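PDB 5M45: acetone carboxylase alpha subunit from Xanthobacter autotrophicus Py2, which is an alpha subunit of the hydantoinase B/oxoprolinase family that binds a manganese ion and belongs to a six-chain assembly. Local coordinates for residues Gly646-Arg651 with Glu655-Val660; Ala638-Ile643 with Tyr669-Thr674. All blocks are in the same frame, centred on the assembly; numbering follows the deposited sequence.

Contact 1 (Gly646-Arg651 with Glu655-Val660); sequences GYVLER and EVYGVV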
ATOM      1  N   GLY A 646      41.515 -21.596  -9.934  1.00 16.79           N
ATOM      2  CA  GLY A 646      40.924 -20.286  -9.583  1.00 16.47           C
ATOM      3  C   GLY A 646      40.075 -20.235  -8.302  1.00 15.89           C
ATOM      4  O   GLY A 646      39.335 -19.274  -8.086  1.00 15.79           O
ATOM      5  N   TYR A 647      40.194 -21.257  -7.457  1.00 15.40           N
ATOM      6  CA  TYR A 647      39.471 -21.330  -6.184  1.00 14.96           C
ATOM      7  C   TYR A 647      40.145 -20.614  -5.004  1.00 15.04           C
ATOM      8  O   TYR A 647      39.459 -20.191  -4.055  1.00 14.47           O
ATOM      9  CB  TYR A 647      39.149 -22.795  -5.800  1.00 14.67           C
ATOM     10  CG  TYR A 647      38.273 -23.529  -6.818  1.00 14.44           C
ATOM     11  CD1 TYR A 647      36.888 -23.465  -6.749  1.00 14.26           C
ATOM     12  CD2 TYR A 647      38.836 -24.307  -7.833  1.00 14.59           C
ATOM     13  CE1 TYR A 647      36.078 -24.126  -7.673  1.00 14.25           C
ATOM     14  CE2 TYR A 647      38.051 -24.975  -8.768  1.00 14.72           C
ATOM     15  CZ  TYR A 647      36.675 -24.898  -8.679  1.00 14.58           C
ATOM     16  OH  TYR A 647      35.862 -25.540  -9.593  1.00 14.97           O
ATOM     17  N   VAL A 648      41.471 -20.518  -5.043  1.00 15.29           N
ATOM     18  CA  VAL A 648      42.287 -19.934  -3.992  1.00 15.79           C
ATOM     19  C   VAL A 648      43.412 -19.116  -4.619  1.00 16.13           C
ATOM     20  O   VAL A 648      44.099 -19.607  -5.516  1.00 16.06           O
ATOM     21  CB  VAL A 648      42.935 -21.051  -3.124  1.00 15.99           C
ATOM     22  CG1 VAL A 648      43.973 -20.471  -2.138  1.00 16.35           C
ATOM     23  CG2 VAL A 648      41.877 -21.851  -2.379  1.00 15.89           C
ATOM     24  N   LEU A 649      43.633 -17.905  -4.115  1.00 16.60           N
ATOM     25  CA  LEU A 649      44.758 -17.064  -4.545  1.00 17.34           C
ATOM     26  C   LEU A 649      46.101 -17.613  -4.039  1.00 18.65           C
ATOM     27  O   LEU A 649      46.223 -17.992  -2.853  1.00 18.50           O
ATOM     28  CB  LEU A 649      44.569 -15.608  -4.073  1.00 17.00           C
ATOM     29  CG  LEU A 649      43.373 -14.827  -4.597  1.00 16.59           C
ATOM     30  CD1 LEU A 649      43.205 -13.488  -3.861  1.00 16.47           C
ATOM     31  CD2 LEU A 649      43.506 -14.584  -6.085  1.00 16.64           C
ATOM     32  N   GLU A 650      47.095 -17.612  -4.924  1.00 20.15           N
ATOM     33  CA  GLU A 650      48.411 -18.203  -4.646  1.00 22.03           C
ATOM     34  C   GLU A 650      49.026 -17.757  -3.302  1.00 22.32           C
ATOM     35  O   GLU A 650      49.596 -18.574  -2.573  1.00 21.64           O
ATOM     36  CB  GLU A 650      49.381 -17.891  -5.800  1.00 23.61           C
ATOM     37  CG  GLU A 650      50.734 -18.635  -5.725  1.00 25.57           C
ATOM     38  CD  GLU A 650      51.779 -17.957  -4.860  1.00 27.15           C
ATOM     39  OE1 GLU A 650      51.662 -16.742  -4.626  1.00 29.73           O
ATOM     40  OE2 GLU A 650      52.740 -18.631  -4.395  1.00 29.31           O
ATOM     41  N   ARG A 651      48.887 -16.468  -2.974  1.00 22.42           N
ATOM     42  CA  ARG A 651      49.509 -15.904  -1.783  1.00 23.23           C
ATOM     43  C   ARG A 651      48.986 -16.432  -0.461  1.00 23.95           C
ATOM     44  O   ARG A 651      49.667 -16.312   0.541  1.00 25.25           O
ATOM     45  CB  ARG A 651      49.472 -14.370  -1.830  1.00 24.09           C
ATOM     46  CG  ARG A 651      48.070 -13.747  -1.704  1.00 23.80           C
ATOM     47  CD  ARG A 651      48.030 -12.426  -2.520  1.00 23.66           C
ATOM     48  NE  ARG A 651      46.790 -11.607  -2.419  1.00 22.71           N
ATOM     49  CZ  ARG A 651      46.367 -11.051  -1.289  1.00 22.63           C
ATOM     50  NH1 ARG A 651      45.279 -10.284  -1.220  1.00 22.10           N
ATOM     51  NH2 ARG A 651      47.019 -11.277  -0.148  1.00 22.76           N
ATOM     52  N   GLU A 655      50.540 -19.052   3.917  1.00 22.26           N
ATOM     53  CA  GLU A 655      50.112 -18.530   5.221  1.00 22.50           C
ATOM     54  C   GLU A 655      48.963 -19.335   5.851  1.00 21.33           C
ATOM     55  O   GLU A 655      48.987 -19.627   7.042  1.00 21.20           O
ATOM     56  CB  GLU A 655      49.698 -17.066   5.088  1.00 24.15           C
ATOM     57  CG  GLU A 655      49.346 -16.390   6.432  1.00 26.29           C
ATOM     58  CD  GLU A 655      50.556 -15.949   7.269  1.00 28.40           C
ATOM     59  OE1 GLU A 655      51.587 -15.676   6.664  1.00 31.02           O
ATOM     60  OE2 GLU A 655      50.476 -15.886   8.537  1.00 30.68           O
ATOM     61  N   VAL A 656      47.984 -19.720   5.046  1.00 20.11           N
ATOM     62  CA  VAL A 656      46.783 -20.413   5.540  1.00 19.20           C
ATOM     63  C   VAL A 656      46.985 -21.932   5.669  1.00 18.89           C
ATOM     64  O   VAL A 656      46.672 -22.514   6.711  1.00 18.69           O
ATOM     65  CB  VAL A 656      45.583 -20.101   4.621  1.00 19.13           C
ATOM     66  CG1 VAL A 656      44.357 -20.933   4.986  1.00 18.93           C
ATOM     67  CG2 VAL A 656      45.253 -18.607   4.683  1.00 18.85           C
ATOM     68  N   TYR A 657      47.501 -22.570   4.612  1.00 18.70           N
ATOM     69  CA  TYR A 657      47.579 -24.030   4.552  1.00 18.65           C
ATOM     70  C   TYR A 657      48.984 -24.598   4.806  1.00 19.19           C
ATOM     71  O   TYR A 657      49.129 -25.825   4.962  1.00 19.24           O
ATOM     72  CB  TYR A 657      47.086 -24.497   3.172  1.00 18.46           C
ATOM     73  CG  TYR A 657      45.657 -24.120   2.825  1.00 17.76           C
ATOM     74  CD1 TYR A 657      44.588 -24.899   3.289  1.00 17.78           C
ATOM     75  CD2 TYR A 657      45.366 -23.052   2.004  1.00 17.47           C
ATOM     76  CE1 TYR A 657      43.287 -24.588   2.967  1.00 17.41           C
ATOM     77  CE2 TYR A 657      44.066 -22.743   1.668  1.00 17.15           C
ATOM     78  CZ  TYR A 657      43.015 -23.501   2.158  1.00 17.20           C
ATOM     79  OH  TYR A 657      41.702 -23.189   1.850  1.00 16.67           O
ATOM     80  N   GLY A 658      49.998 -23.737   4.852  1.00 17.01           N
ATOM     81  CA  GLY A 658      51.380 -24.175   5.031  1.00 18.09           C
ATOM     82  C   GLY A 658      51.920 -24.956   3.848  1.00 18.72           C
ATOM     83  O   GLY A 658      52.844 -25.775   4.004  1.00 18.69           O
ATOM     84  N   VAL A 659      51.353 -24.721   2.658  1.00 19.01           N
ATOM     85  CA  VAL A 659      51.768 -25.463   1.462  1.00 20.01           C
ATOM     86  C   VAL A 659      52.644 -24.573   0.578  1.00 21.22           C
ATOM     87  O   VAL A 659      52.291 -23.420   0.288  1.00 20.85           O
ATOM     88  CB  VAL A 659      50.533 -26.009   0.681  1.00 19.66           C
ATOM     89  CG1 VAL A 659      50.949 -26.686  -0.624  1.00 20.35           C
ATOM     90  CG2 VAL A 659      49.723 -26.975   1.550  1.00 19.10           C
ATOM     91  N   VAL A 660      53.808 -25.106   0.189  1.00 22.64           N
ATOM     92  CA  VAL A 660      54.718 -24.424  -0.727  1.00 24.07           C
ATOM     93  C   VAL A 660      54.464 -24.940  -2.140  1.00 24.86           C
ATOM     94  O   VAL A 660      54.625 -26.129  -2.411  1.00 24.71           O
ATOM     95  CB  VAL A 660      56.195 -24.647  -0.331  1.00 25.20           C
ATOM     96  CG1 VAL A 660      57.136 -23.923  -1.308  1.00 25.96           C
ATOM     97  CG2 VAL A 660      56.427 -24.177   1.112  1.00 25.15           C
TER
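Val648 and Tyr657 meet across a helix-loop-helix connection, in which helix 636-645 gives way to an irregular run and then to the short, weakly bonded helix 652-657. At the start of that run Gly646, with positive phi (84°), closes the first helix in a Schellman motif. The chain then turns so that Val648 points at the last turn of the second helix. This is the buried half of the contact. Val648 CG1 lies 4.4 Å from Tyr657 CE2, approaching the ring obliquely, at the outer limit of van der Waals contact. Closer to the ring is Val656 CG1 of its own segment, 3.7 Å above the plane over its centre. With chi1 of -60°, CG stands anti to the carbonyl carbon, and the phenol extends back toward the loop.

The other half is looser, and another protein chain lies against it. Arg651 O and Glu655 N are 4.4 Å apart, longer than a hydrogen bond. The end of Glu655 leads away from the loop and the residue is exposed, though it packs against a side chain of that other chain. Arg651 is engaged elsewhere: its guanidinium forms salt bridges through NE to Asp584 and through NH1 to Glu586. Altogether the two segments bury just 99 Å²; Tyr657 also packs on Val639 of helix 636-645 and on loop residues Ser511 and Arg634. At the far end of the helix, Gly658 takes positive phi (67°), and the preceding carbonyl, Tyr657 O, accepts a hydrogen bond from NE of Arg680.

Contact 2 (Ala638-Ile643 with Tyr669-Thr674); sequences AVADDI and YGVDET. Unlike the reference sequence in segment 669-674: Thr674 (reference Ala).
A helix lying along one strand of a two-stranded antiparallel hairpin brings Ile643 against Tyr669 and Ala640 against Val671. Helix 638-643 and strand 669-671 run antiparallel, their axes at 173° and 7.6 Å apart at closest approach. The backbones come nearest where Ala640 CA faces Gly670 CA at 5.8 Å; the small methyl of Ala640 faces the strand here.

The tightest packing is at the tyrosine. Ile643 CG2 reaches the CD2-CE2 bond of the Tyr669 ring obliquely, 3.5 Å from Tyr669 CD2 and 3.7 Å from Tyr669 CE2. The two side chains cross at about a right angle. This methyl is the branch placed anti to the backbone nitrogen of Ile643, while CG1 lies beside that nitrogen (chi1 -61°). One turn earlier, Ala640 CB fits between backbone and side chain of the strand, 3.9 Å from Tyr669 O and 4.0 Å from Val671 CG2. The interface between the segments is thus apolar, apart from the carbonyl oxygen that the alanine methyl approaches, and it buries 199 Å².

Several polar groups at its margins have partners elsewhere. Tyr669 N bonds to OD1 of Asn644, tying the strand to the helix end, and Asp642 OD2 forms salt bridges with Arg515 and Arg634. Beyond the strand, Asp672 is the N-cap of helix 673-690: OD1 caps the N of Ala675, while OD2 pairs with Arg662 of the partner strand. Helix 636-645 lies between the hairpin and helix 652-657: Ile643 touches Val661 of strand 661-663 and Ala653 of helix 652-657.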
ATOM      1  N   ALA A 638      45.621 -30.804  -3.207  1.00 17.13           N
ATOM      2  CA  ALA A 638      44.321 -30.123  -3.325  1.00 16.89           C
ATOM      3  C   ALA A 638      44.478 -28.591  -3.283  1.00 16.55           C
ATOM      4  O   ALA A 638      43.693 -27.874  -3.915  1.00 16.54           O
ATOM      5  CB  ALA A 638      43.340 -30.601  -2.238  1.00 16.64           C
ATOM      6  N   VAL A 639      45.491 -28.106  -2.554  1.00 16.67           N
ATOM      7  CA  VAL A 639      45.838 -26.688  -2.524  1.00 16.46           C
ATOM      8  C   VAL A 639      46.378 -26.292  -3.916  1.00 17.00           C
ATOM      9  O   VAL A 639      45.906 -25.313  -4.498  1.00 16.85           O
ATOM     10  CB  VAL A 639      46.816 -26.322  -1.379  1.00 16.36           C
ATOM     11  CG1 VAL A 639      47.161 -24.834  -1.404  1.00 16.40           C
ATOM     12  CG2 VAL A 639      46.230 -26.684  -0.016  1.00 16.09           C
ATOM     13  N   ALA A 640      47.322 -27.050  -4.474  1.00 17.44           N
ATOM     14  CA  ALA A 640      47.831 -26.752  -5.820  1.00 17.99           C
ATOM     15  C   ALA A 640      46.700 -26.766  -6.891  1.00 18.03           C
ATOM     16  O   ALA A 640      46.607 -25.843  -7.726  1.00 17.98           O
ATOM     17  CB  ALA A 640      48.934 -27.726  -6.204  1.00 18.51           C
ATOM     18  N   ASP A 641      45.830 -27.777  -6.832  1.00 18.14           N
ATOM     19  CA  ASP A 641      44.661 -27.859  -7.736  1.00 18.42           C
ATOM     20  C   ASP A 641      43.762 -26.620  -7.607  1.00 17.93           C
ATOM     21  O   ASP A 641      43.316 -26.077  -8.610  1.00 17.70           O
ATOM     22  CB  ASP A 641      43.795 -29.108  -7.461  1.00 18.68           C
ATOM     23  CG  ASP A 641      44.518 -30.429  -7.762  1.00 19.37           C
ATOM     24  OD1 ASP A 641      45.593 -30.447  -8.401  1.00 20.57           O
ATOM     25  OD2 ASP A 641      44.032 -31.494  -7.327  1.00 20.23           O
ATOM     26  N   ASP A 642      43.519 -26.181  -6.373  1.00 17.41           N
ATOM     27  CA  ASP A 642      42.717 -24.964  -6.114  1.00 17.24           C
ATOM     28  C   ASP A 642      43.325 -23.690  -6.726  1.00 17.30           C
ATOM     29  O   ASP A 642      42.584 -22.863  -7.283  1.00 16.94           O
ATOM     30  CB  ASP A 642      42.513 -24.740  -4.611  1.00 16.85           C
ATOM     31  CG  ASP A 642      41.428 -25.606  -4.007  1.00 16.80           C
ATOM     32  OD1 ASP A 642      40.653 -26.235  -4.752  1.00 16.47           O
ATOM     33  OD2 ASP A 642      41.323 -25.632  -2.740  1.00 16.61           O
ATOM     34  N   ILE A 643      44.653 -23.533  -6.611  1.00 17.34           N
ATOM     35  CA  ILE A 643      45.320 -22.382  -7.228  1.00 17.77           C
ATOM     36  C   ILE A 643      45.190 -22.443  -8.748  1.00 18.04           C
ATOM     37  O   ILE A 643      44.810 -21.438  -9.366  1.00 17.79           O
ATOM     38  CB  ILE A 643      46.798 -22.269  -6.808  1.00 18.27           C
ATOM     39  CG1 ILE A 643      46.880 -22.076  -5.280  1.00 18.28           C
ATOM     40  CG2 ILE A 643      47.500 -21.110  -7.528  1.00 18.39           C
ATOM     41  CD1 ILE A 643      48.234 -22.425  -4.717  1.00 18.68           C
ATOM     42  N   TYR A 669      51.021 -24.749 -11.238  1.00 29.04           N
ATOM     43  CA  TYR A 669      51.622 -24.906  -9.909  1.00 28.12           C
ATOM     44  C   TYR A 669      51.662 -26.376  -9.468  1.00 26.42           C
ATOM     45  O   TYR A 669      50.719 -27.118  -9.648  1.00 25.36           O
ATOM     46  CB  TYR A 669      50.868 -24.075  -8.861  1.00 28.20           C
ATOM     47  CG  TYR A 669      51.042 -22.587  -9.008  1.00 29.39           C
ATOM     48  CD1 TYR A 669      52.124 -21.925  -8.412  1.00 30.46           C
ATOM     49  CD2 TYR A 669      50.126 -21.821  -9.742  1.00 30.57           C
ATOM     50  CE1 TYR A 669      52.267 -20.544  -8.512  1.00 31.35           C
ATOM     51  CE2 TYR A 669      50.260 -20.442  -9.862  1.00 31.25           C
ATOM     52  CZ  TYR A 669      51.344 -19.813  -9.260  1.00 32.00           C
ATOM     53  OH  TYR A 669      51.489 -18.453  -9.357  1.00 33.48           O
ATOM     54  N   GLY A 670      52.769 -26.775  -8.871  1.00 26.03           N
ATOM     55  CA  GLY A 670      52.938 -28.106  -8.254  1.00 25.58           C
ATOM     56  C   GLY A 670      53.493 -27.998  -6.838  1.00 24.66           C
ATOM     57  O   GLY A 670      53.999 -26.955  -6.456  1.00 24.76           O
ATOM     58  N   VAL A 671      53.403 -29.069  -6.068  1.00 24.30           N
ATOM     59  CA  VAL A 671      53.785 -29.039  -4.652  1.00 24.29           C
ATOM     60  C   VAL A 671      55.274 -29.347  -4.453  1.00 25.32           C
ATOM     61  O   VAL A 671      55.784 -30.299  -5.029  1.00 25.43           O
ATOM     62  CB  VAL A 671      52.978 -30.092  -3.858  1.00 23.73           C
ATOM     63  CG1 VAL A 671      53.452 -30.185  -2.404  1.00 23.67           C
ATOM     64  CG2 VAL A 671      51.471 -29.773  -3.943  1.00 23.20           C
ATOM     65  N   ASP A 672      55.954 -28.549  -3.623  1.00 26.03           N
ATOM     66  CA  ASP A 672      57.271 -28.916  -3.031  1.00 27.87           C
ATOM     67  C   ASP A 672      57.012 -29.632  -1.698  1.00 28.25           C
ATOM     68  O   ASP A 672      56.731 -28.984  -0.688  1.00 27.09           O
ATOM     69  CB  ASP A 672      58.164 -27.658  -2.830  1.00 28.58           C
ATOM     70  CG  ASP A 672      59.552 -27.985  -2.315  1.00 29.20           C
ATOM     71  OD1 ASP A 672      59.776 -29.031  -1.672  1.00 29.95           O
ATOM     72  OD2 ASP A 672      60.452 -27.159  -2.556  1.00 30.20           O
ATOM     73  N   GLU A 673      57.119 -30.963  -1.700  1.00 29.55           N
ATOM     74  CA  GLU A 673      56.729 -31.785  -0.560  1.00 30.75           C
ATOM     75  C   GLU A 673      57.639 -31.569   0.671  1.00 30.53           C
ATOM     76  O   GLU A 673      57.135 -31.521   1.801  1.00 29.84           O
ATOM     77  CB  GLU A 673      56.598 -33.289  -0.966  1.00 32.67           C
ATOM     78  CG  GLU A 673      55.295 -33.697  -1.703  1.00 34.44           C
ATOM     79  CD  GLU A 673      55.328 -33.524  -3.237  1.00 37.20           C
ATOM     80  OE1 GLU A 673      54.322 -33.832  -3.964  1.00 38.36           O
ATOM     81  OE2 GLU A 673      56.423 -33.137  -3.744  1.00 39.93           O
ATOM     82  N   THR A 674      58.948 -31.417   0.451  1.00 31.60           N
ATOM     83  CA  THR A 674      59.915 -31.188   1.541  1.00 31.88           C
ATOM     84  C   THR A 674      59.729 -29.810   2.196  1.00 30.29           C
ATOM     85  O   THR A 674      59.709 -29.690   3.424  1.00 30.68           O
ATOM     86  CB  THR A 674      61.386 -31.332   1.055  1.00 33.08           C
ATOM     87  OG1 THR A 674      61.638 -32.691   0.704  1.00 34.73           O
ATOM     88  CG2 THR A 674      62.394 -30.940   2.145  1.00 33.17           C
TER

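Helix 636-645 supplies the first segment of contact 2, and the chain then runs directly into contact 1, where 646-651 meets 655-660 after a gap of three helical residues. It continues through strand 661-663, turns back as strand 669-671 and reaches contact 2 again, so this wider loop encloses the small one. The centres are about 9 Å apart and the contacts touch: Tyr647 N probably bonds to Asp642 O, Val660 O is probably bonded by Asp672 N, and Glu650 CG packs on Tyr669 CE1. Together they tie helix 636-645, helix 652-657, the hairpin and the start of helix 673-690 into one unit at the periphery of the chain.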